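Long-range contacts in ThiJ/PfpI family protein (Francisella tularensis subsp. novicida, PDB 4P5P), which is a virulence factor of the DJ-1/PfpI family with a flavodoxin-like fold, probably acting as a cysteine protease or a glyoxalase III of the Hsp31 kind: residues Gly146-Arg151 against Val181-Lys186; Arg151-Thr156 against Ser201-Ala206. One frame throughout, in Å; residues are numbered along the deposited sequence.

Contact 1 of 2, residues Gly146-Arg151 against Val181-Lys186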
loop_
_atom_site.group_PDB
_atom_site.type_symbol
_atom_site.label_atom_id
_atom_site.label_comp_id
_atom_site.label_asym_id
_atom_site.label_seq_id
_atom_site.Cartn_x
_atom_site.Cartn_y
_atom_site.Cartn_z
ATOM N N GLY A 146 5.047 -16.956 -15.281
ATOM C CA GLY A 146 5.574 -17.112 -13.951
ATOM C C GLY A 146 6.717 -16.185 -13.637
ATOM O O GLY A 146 7.422 -16.422 -12.651
ATOM N N GLN A 147 6.907 -15.136 -14.446
ATOM C CA GLN A 147 7.961 -14.166 -14.172
ATOM C C GLN A 147 7.406 -12.970 -13.398
ATOM O O GLN A 147 6.333 -12.461 -13.691
ATOM C CB GLN A 147 8.629 -13.703 -15.472
ATOM C CG GLN A 147 9.350 -14.834 -16.222
ATOM C CD GLN A 147 10.682 -15.234 -15.582
ATOM O OE1 GLN A 147 11.314 -14.453 -14.862
ATOM N NE2 GLN A 147 11.118 -16.455 -15.862
ATOM N N ASN A 148 8.147 -12.510 -12.403
ATOM C CA ASN A 148 7.710 -11.372 -11.596
ATOM C C ASN A 148 7.622 -10.086 -12.410
ATOM O O ASN A 148 8.564 -9.720 -13.094
ATOM C CB ASN A 148 8.664 -11.160 -10.426
ATOM C CG ASN A 148 8.758 -12.369 -9.518
ATOM O OD1 ASN A 148 9.386 -13.376 -9.857
ATOM N ND2 ASN A 148 8.145 -12.268 -8.344
ATOM N N ILE A 149 6.505 -9.380 -12.320
ATOM C CA ILE A 149 6.369 -8.183 -13.141
ATOM C C ILE A 149 7.267 -7.038 -12.667
ATOM O O ILE A 149 7.516 -6.111 -13.445
ATOM C CB ILE A 149 4.899 -7.667 -13.226
ATOM C CG1 ILE A 149 4.379 -7.159 -11.866
ATOM C CG2 ILE A 149 4.014 -8.750 -13.823
ATOM C CD1 ILE A 149 3.068 -6.373 -11.951
ATOM N N ILE A 150 7.755 -7.090 -11.426
ATOM C CA ILE A 150 8.656 -6.042 -10.959
ATOM C C ILE A 150 10.122 -6.348 -11.249
ATOM O O ILE A 150 10.982 -5.529 -10.917
ATOM C CB ILE A 150 8.517 -5.747 -9.437
ATOM C CG1 ILE A 150 8.986 -6.928 -8.581
ATOM C CG2 ILE A 150 7.084 -5.351 -9.104
ATOM C CD1 ILE A 150 8.970 -6.628 -7.096
ATOM N N ARG A 151 10.429 -7.487 -11.867
ATOM C CA ARG A 151 11.831 -7.758 -12.223
ATOM C C ARG A 151 12.350 -6.658 -13.150
ATOM O O ARG A 151 11.656 -6.209 -14.052
ATOM C CB ARG A 151 12.003 -9.138 -12.868
ATOM C CG ARG A 151 11.506 -9.274 -14.292
ATOM C CD ARG A 151 11.342 -10.762 -14.620
ATOM N NE ARG A 151 11.075 -11.046 -16.027
ATOM C CZ ARG A 151 9.930 -10.791 -16.650
ATOM N NH1 ARG A 151 8.924 -10.215 -15.999
ATOM N NH2 ARG A 151 9.791 -11.122 -17.931
ATOM N N VAL A 181 14.550 -7.525 -3.791
ATOM C CA VAL A 181 15.778 -7.859 -4.500
ATOM C C VAL A 181 15.700 -9.291 -5.035
ATOM O O VAL A 181 16.015 -9.538 -6.205
ATOM C CB VAL A 181 17.022 -7.680 -3.593
ATOM C CG1 VAL A 181 18.285 -8.262 -4.240
ATOM C CG2 VAL A 181 17.241 -6.191 -3.277
ATOM N N GLU A 182 15.268 -10.233 -4.205
ATOM C CA GLU A 182 15.126 -11.615 -4.673
ATOM C C GLU A 182 14.159 -11.741 -5.857
ATOM O O GLU A 182 14.339 -12.611 -6.720
ATOM C CB GLU A 182 14.653 -12.556 -3.555
ATOM C CG GLU A 182 14.488 -13.997 -4.082
ATOM C CD GLU A 182 14.252 -15.045 -3.015
ATOM O OE1 GLU A 182 14.123 -16.233 -3.396
ATOM O OE2 GLU A 182 14.182 -14.692 -1.817
ATOM N N ALA A 183 13.135 -10.893 -5.886
ATOM C CA ALA A 183 12.150 -10.906 -6.964
ATOM C C ALA A 183 12.708 -10.362 -8.284
ATOM O O ALA A 183 12.060 -10.462 -9.327
ATOM C CB ALA A 183 10.928 -10.122 -6.559
ATOM N N GLY A 184 13.893 -9.766 -8.223
ATOM C CA GLY A 184 14.555 -9.251 -9.408
ATOM C C GLY A 184 14.420 -7.753 -9.601
ATOM O O GLY A 184 14.882 -7.200 -10.600
ATOM N N ALA A 185 13.773 -7.083 -8.656
ATOM C CA ALA A 185 13.636 -5.630 -8.735
ATOM C C ALA A 185 14.952 -4.931 -8.400
ATOM O O ALA A 185 15.840 -5.514 -7.762
ATOM C CB ALA A 185 12.529 -5.139 -7.803
ATOM N N LYS A 186 15.064 -3.686 -8.861
ATOM C CA LYS A 186 16.191 -2.820 -8.532
ATOM C C LYS A 186 15.764 -1.964 -7.360
ATOM O O LYS A 186 15.105 -0.938 -7.550
ATOM C CB LYS A 186 16.580 -1.965 -9.737
ATOM C CG LYS A 186 17.018 -2.804 -10.934
ATOM C CD LYS A 186 17.161 -1.988 -12.198
ATOM C CE LYS A 186 17.411 -2.899 -13.390
ATOM N NZ LYS A 186 17.524 -2.137 -14.663
#

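Contact 2 of 2, residues Arg151-Thr156 against Ser201-Ala206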
loop_
_atom_site.group_PDB
_atom_site.type_symbol
_atom_site.label_atom_id
_atom_site.label_comp_id
_atom_site.label_asym_id
_atom_site.label_seq_id
_atom_site.Cartn_x
_atom_site.Cartn_y
_atom_site.Cartn_z
ATOM N N ARG A 151 10.429 -7.487 -11.867
ATOM C CA ARG A 151 11.831 -7.758 -12.223
ATOM C C ARG A 151 12.350 -6.658 -13.150
ATOM O O ARG A 151 11.656 -6.209 -14.052
ATOM C CB ARG A 151 12.003 -9.138 -12.868
ATOM C CG ARG A 151 11.506 -9.274 -14.292
ATOM C CD ARG A 151 11.342 -10.762 -14.620
ATOM N NE ARG A 151 11.075 -11.046 -16.027
ATOM C CZ ARG A 151 9.930 -10.791 -16.650
ATOM N NH1 ARG A 151 8.924 -10.215 -15.999
ATOM N NH2 ARG A 151 9.791 -11.122 -17.931
ATOM N N ASP A 152 13.572 -6.218 -12.870
ATOM C CA ASP A 152 14.275 -5.193 -13.645
ATOM C C ASP A 152 13.671 -3.794 -13.484
ATOM O O ASP A 152 14.086 -2.860 -14.173
ATOM C CB ASP A 152 14.321 -5.574 -15.137
ATOM C CG ASP A 152 14.957 -6.934 -15.367
ATOM O OD1 ASP A 152 15.904 -7.262 -14.627
ATOM O OD2 ASP A 152 14.516 -7.671 -16.282
ATOM N N LYS A 153 12.719 -3.627 -12.570
ATOM C CA LYS A 153 12.107 -2.320 -12.356
ATOM C C LYS A 153 12.656 -1.663 -11.098
ATOM O O LYS A 153 12.984 -2.335 -10.123
ATOM C CB LYS A 153 10.586 -2.450 -12.294
ATOM C CG LYS A 153 10.010 -2.853 -13.652
ATOM C CD LYS A 153 8.510 -2.745 -13.722
ATOM C CE LYS A 153 8.005 -3.037 -15.137
ATOM N NZ LYS A 153 8.409 -4.389 -15.626
ATOM N N GLU A 154 12.772 -0.339 -11.152
ATOM C CA GLU A 154 13.228 0.439 -10.013
ATOM C C GLU A 154 12.097 0.617 -9.014
ATOM O O GLU A 154 11.039 1.146 -9.352
ATOM C CB GLU A 154 13.760 1.793 -10.472
ATOM C CG GLU A 154 14.867 1.630 -11.492
ATOM C CD GLU A 154 15.565 2.918 -11.832
ATOM O OE1 GLU A 154 16.428 2.896 -12.739
ATOM O OE2 GLU A 154 15.255 3.949 -11.201
ATOM N N VAL A 155 12.331 0.134 -7.803
ATOM C CA VAL A 155 11.362 0.215 -6.721
ATOM C C VAL A 155 12.029 0.652 -5.422
ATOM O O VAL A 155 13.262 0.609 -5.275
ATOM C CB VAL A 155 10.646 -1.150 -6.467
ATOM C CG1 VAL A 155 10.010 -1.687 -7.734
ATOM C CG2 VAL A 155 11.613 -2.182 -5.868
ATOM N N THR A 156 11.198 1.084 -4.482
ATOM C CA THR A 156 11.599 1.233 -3.098
ATOM C C THR A 156 10.512 0.636 -2.213
ATOM O O THR A 156 9.610 -0.057 -2.713
ATOM C CB THR A 156 11.867 2.721 -2.739
ATOM O OG1 THR A 156 12.448 2.812 -1.435
ATOM C CG2 THR A 156 10.587 3.547 -2.796
ATOM N N SER A 201 7.425 2.313 -15.192
ATOM C CA SER A 201 6.347 1.667 -15.938
ATOM C C SER A 201 4.989 1.778 -15.230
ATOM O O SER A 201 4.196 0.841 -15.257
ATOM C CB SER A 201 6.695 0.197 -16.174
ATOM O OG SER A 201 7.983 0.080 -16.757
ATOM N N LYS A 202 4.750 2.934 -14.611
ATOM C CA LYS A 202 3.529 3.247 -13.862
ATOM C C LYS A 202 3.358 2.366 -12.626
ATOM O O LYS A 202 2.278 2.305 -12.045
ATOM C CB LYS A 202 2.299 3.154 -14.766
ATOM C CG LYS A 202 2.213 4.273 -15.803
ATOM C CD LYS A 202 0.876 4.192 -16.500
ATOM C CE LYS A 202 0.616 5.341 -17.423
ATOM N NZ LYS A 202 -0.736 5.182 -18.040
ATOM N N ILE A 203 4.445 1.726 -12.201
ATOM C CA ILE A 203 4.523 1.122 -10.882
ATOM C C ILE A 203 5.219 2.136 -9.984
ATOM O O ILE A 203 6.399 2.430 -10.172
ATOM C CB ILE A 203 5.296 -0.205 -10.892
ATOM C CG1 ILE A 203 4.574 -1.218 -11.783
ATOM C CG2 ILE A 203 5.447 -0.737 -9.461
ATOM C CD1 ILE A 203 5.372 -2.486 -12.061
ATOM N N ILE A 204 4.479 2.665 -9.021
ATOM C CA ILE A 204 4.939 3.746 -8.176
ATOM C C ILE A 204 5.080 3.219 -6.761
ATOM O O ILE A 204 4.107 2.757 -6.171
ATOM C CB ILE A 204 3.965 4.937 -8.212
ATOM C CG1 ILE A 204 3.858 5.453 -9.652
ATOM C CG2 ILE A 204 4.441 6.039 -7.274
ATOM C CD1 ILE A 204 2.734 6.437 -9.871
ATOM N N THR A 205 6.286 3.270 -6.224
ATOM C CA THR A 205 6.528 2.803 -4.870
ATOM C C THR A 205 7.126 3.921 -4.015
ATOM O O THR A 205 7.750 4.856 -4.523
ATOM C CB THR A 205 7.452 1.557 -4.847
ATOM O OG1 THR A 205 8.652 1.812 -5.583
ATOM C CG2 THR A 205 6.767 0.341 -5.478
ATOM N N ALA A 206 6.888 3.839 -2.717
ATOM C CA ALA A 206 7.291 4.880 -1.779
ATOM C C ALA A 206 7.814 4.212 -0.517
ATOM O O ALA A 206 7.391 3.116 -0.157
ATOM C CB ALA A 206 6.130 5.812 -1.472
HETATM O O HOH W 1 8.464 1.663 -8.405
#

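Contact 1 of 2, residues Gly146-Arg151 against Val181-Lys186
Two torsions bring Ile-150 onto Ala-183 and Ala-185: chi1 (67°) sets CG1 between the backbone N and the carbonyl carbon, and an anti chi2 carries CD1 outward to the alanine methyls. CD1 of Ile-150 then lies 4.0 Å from CB of Ala-183 and 3.9 Å from CB of Ala-185, so one methyl bridges two others at van der Waals distance. In the conformer described, Asn-148 reaches Ala-183, its CB 3.6 Å from Ala-183 O and its ND2 3.9 Å from Ala-183 CB, although its polar ends are engaged elsewhere, OD1 by Lys-142 and ND2 weakly by Ile-139 O.

Helix 176-182 is closed by a Schellman motif in which Gly-184 takes positive phi. Lacking a side chain, this glycine lets the backbones come close, its CA 4.2 Å from CA of Arg-151. Two CA-H...O contacts of opposite sense follow: Arg-151 CA to Gly-184 O at 3.5 Å (138° at the hydrogen) and Ala-185 CA to Ile-150 O at 3.4 Å.

Opposite it, residues Asn-148 to Arg-151 form a type I beta turn. Arg-151 NH1 donates to Asn-148 O at 3.0 Å (160°), above the carbonyl plane, while Arg-151 N approaches from the other face; Gln-147 CB covers the guanidinium centre. Conventional hydrogen bonds thus shape each partner internally, and between the two segments the touching is by methyl contacts and weak C-H...O attraction.

Contact 2 of 2, residues Arg151-Thr156 against Ser201-Ala206
Thr-156 and Thr-205 make the tight end of this contact. With chi1 at 53°, OG1 of Thr-205 sits between its own backbone N and carbonyl carbon, where it accepts the N-H of Thr-156 at 2.9 Å in a nearly straight bond (168°). A water fills the angle beside it, 2.8 Å each from Thr-205 OG1, Glu-154 O and Ile-203 O, and so ties one side chain and two carbonyls from both segments together. On the far side of that bond, CG2 of Thr-156 rests against the backbone at Thr-205 O and Ala-206 C, while its OG1 is hydrogen-bonded to Ser-188 O.

Residues 153-156 and 201-206 run in nearly the same direction, their end-to-end vectors 11° apart, yet do not pair as sheet neighbours. Strand 203-206 belongs to the mixed sheet of the flavodoxin-like fold, flanked by 127-130 and 197-200, whereas strand 154-155 pairs in parallel with 186-187, so a side-chain hydroxyl and a water take the place of backbone bonding.

Toward Lys-153 the spacing widens: CA to CA is 5.6 Å for Thr-156 and Thr-205 but 7.9 Å for Lys-153 and Ser-201. Here the aliphatic part of Lys-153, in one of its two conformers, crosses Ile-203 at about a right angle, CD 3.6 Å from Ile-203 CD1. Its CE comes within 3.5 Å of OG of the exposed Ser-201, and NZ continues to Ile-149 O.

In the fold
The two contacts have centres 10 Å apart on the same side of the chain's centre and share Arg-151, where 146-151 runs into 151-156. Their segments alternate along the chain: 146-151, 151-156, 181-186, 201-206. Probable hydrogen bonds connect them directly, Asp-152 N with Gly-184 O and Lys-186 N with Lys-153 O, each 2.8 Å, and Ala-185 CB packs on Val-155 CG2. Contact 1, about 18 Å from the chain's centre to its own centre, joins the turn to the end of helix 176-182; contact 2, at about 13 Å, sets the small parallel sheet of 154-155 and 186-187 against the main one. Ala-206 there touches Ile-131, the neighbour of Cys-132, which is oxidised to 3-sulfinoalanine.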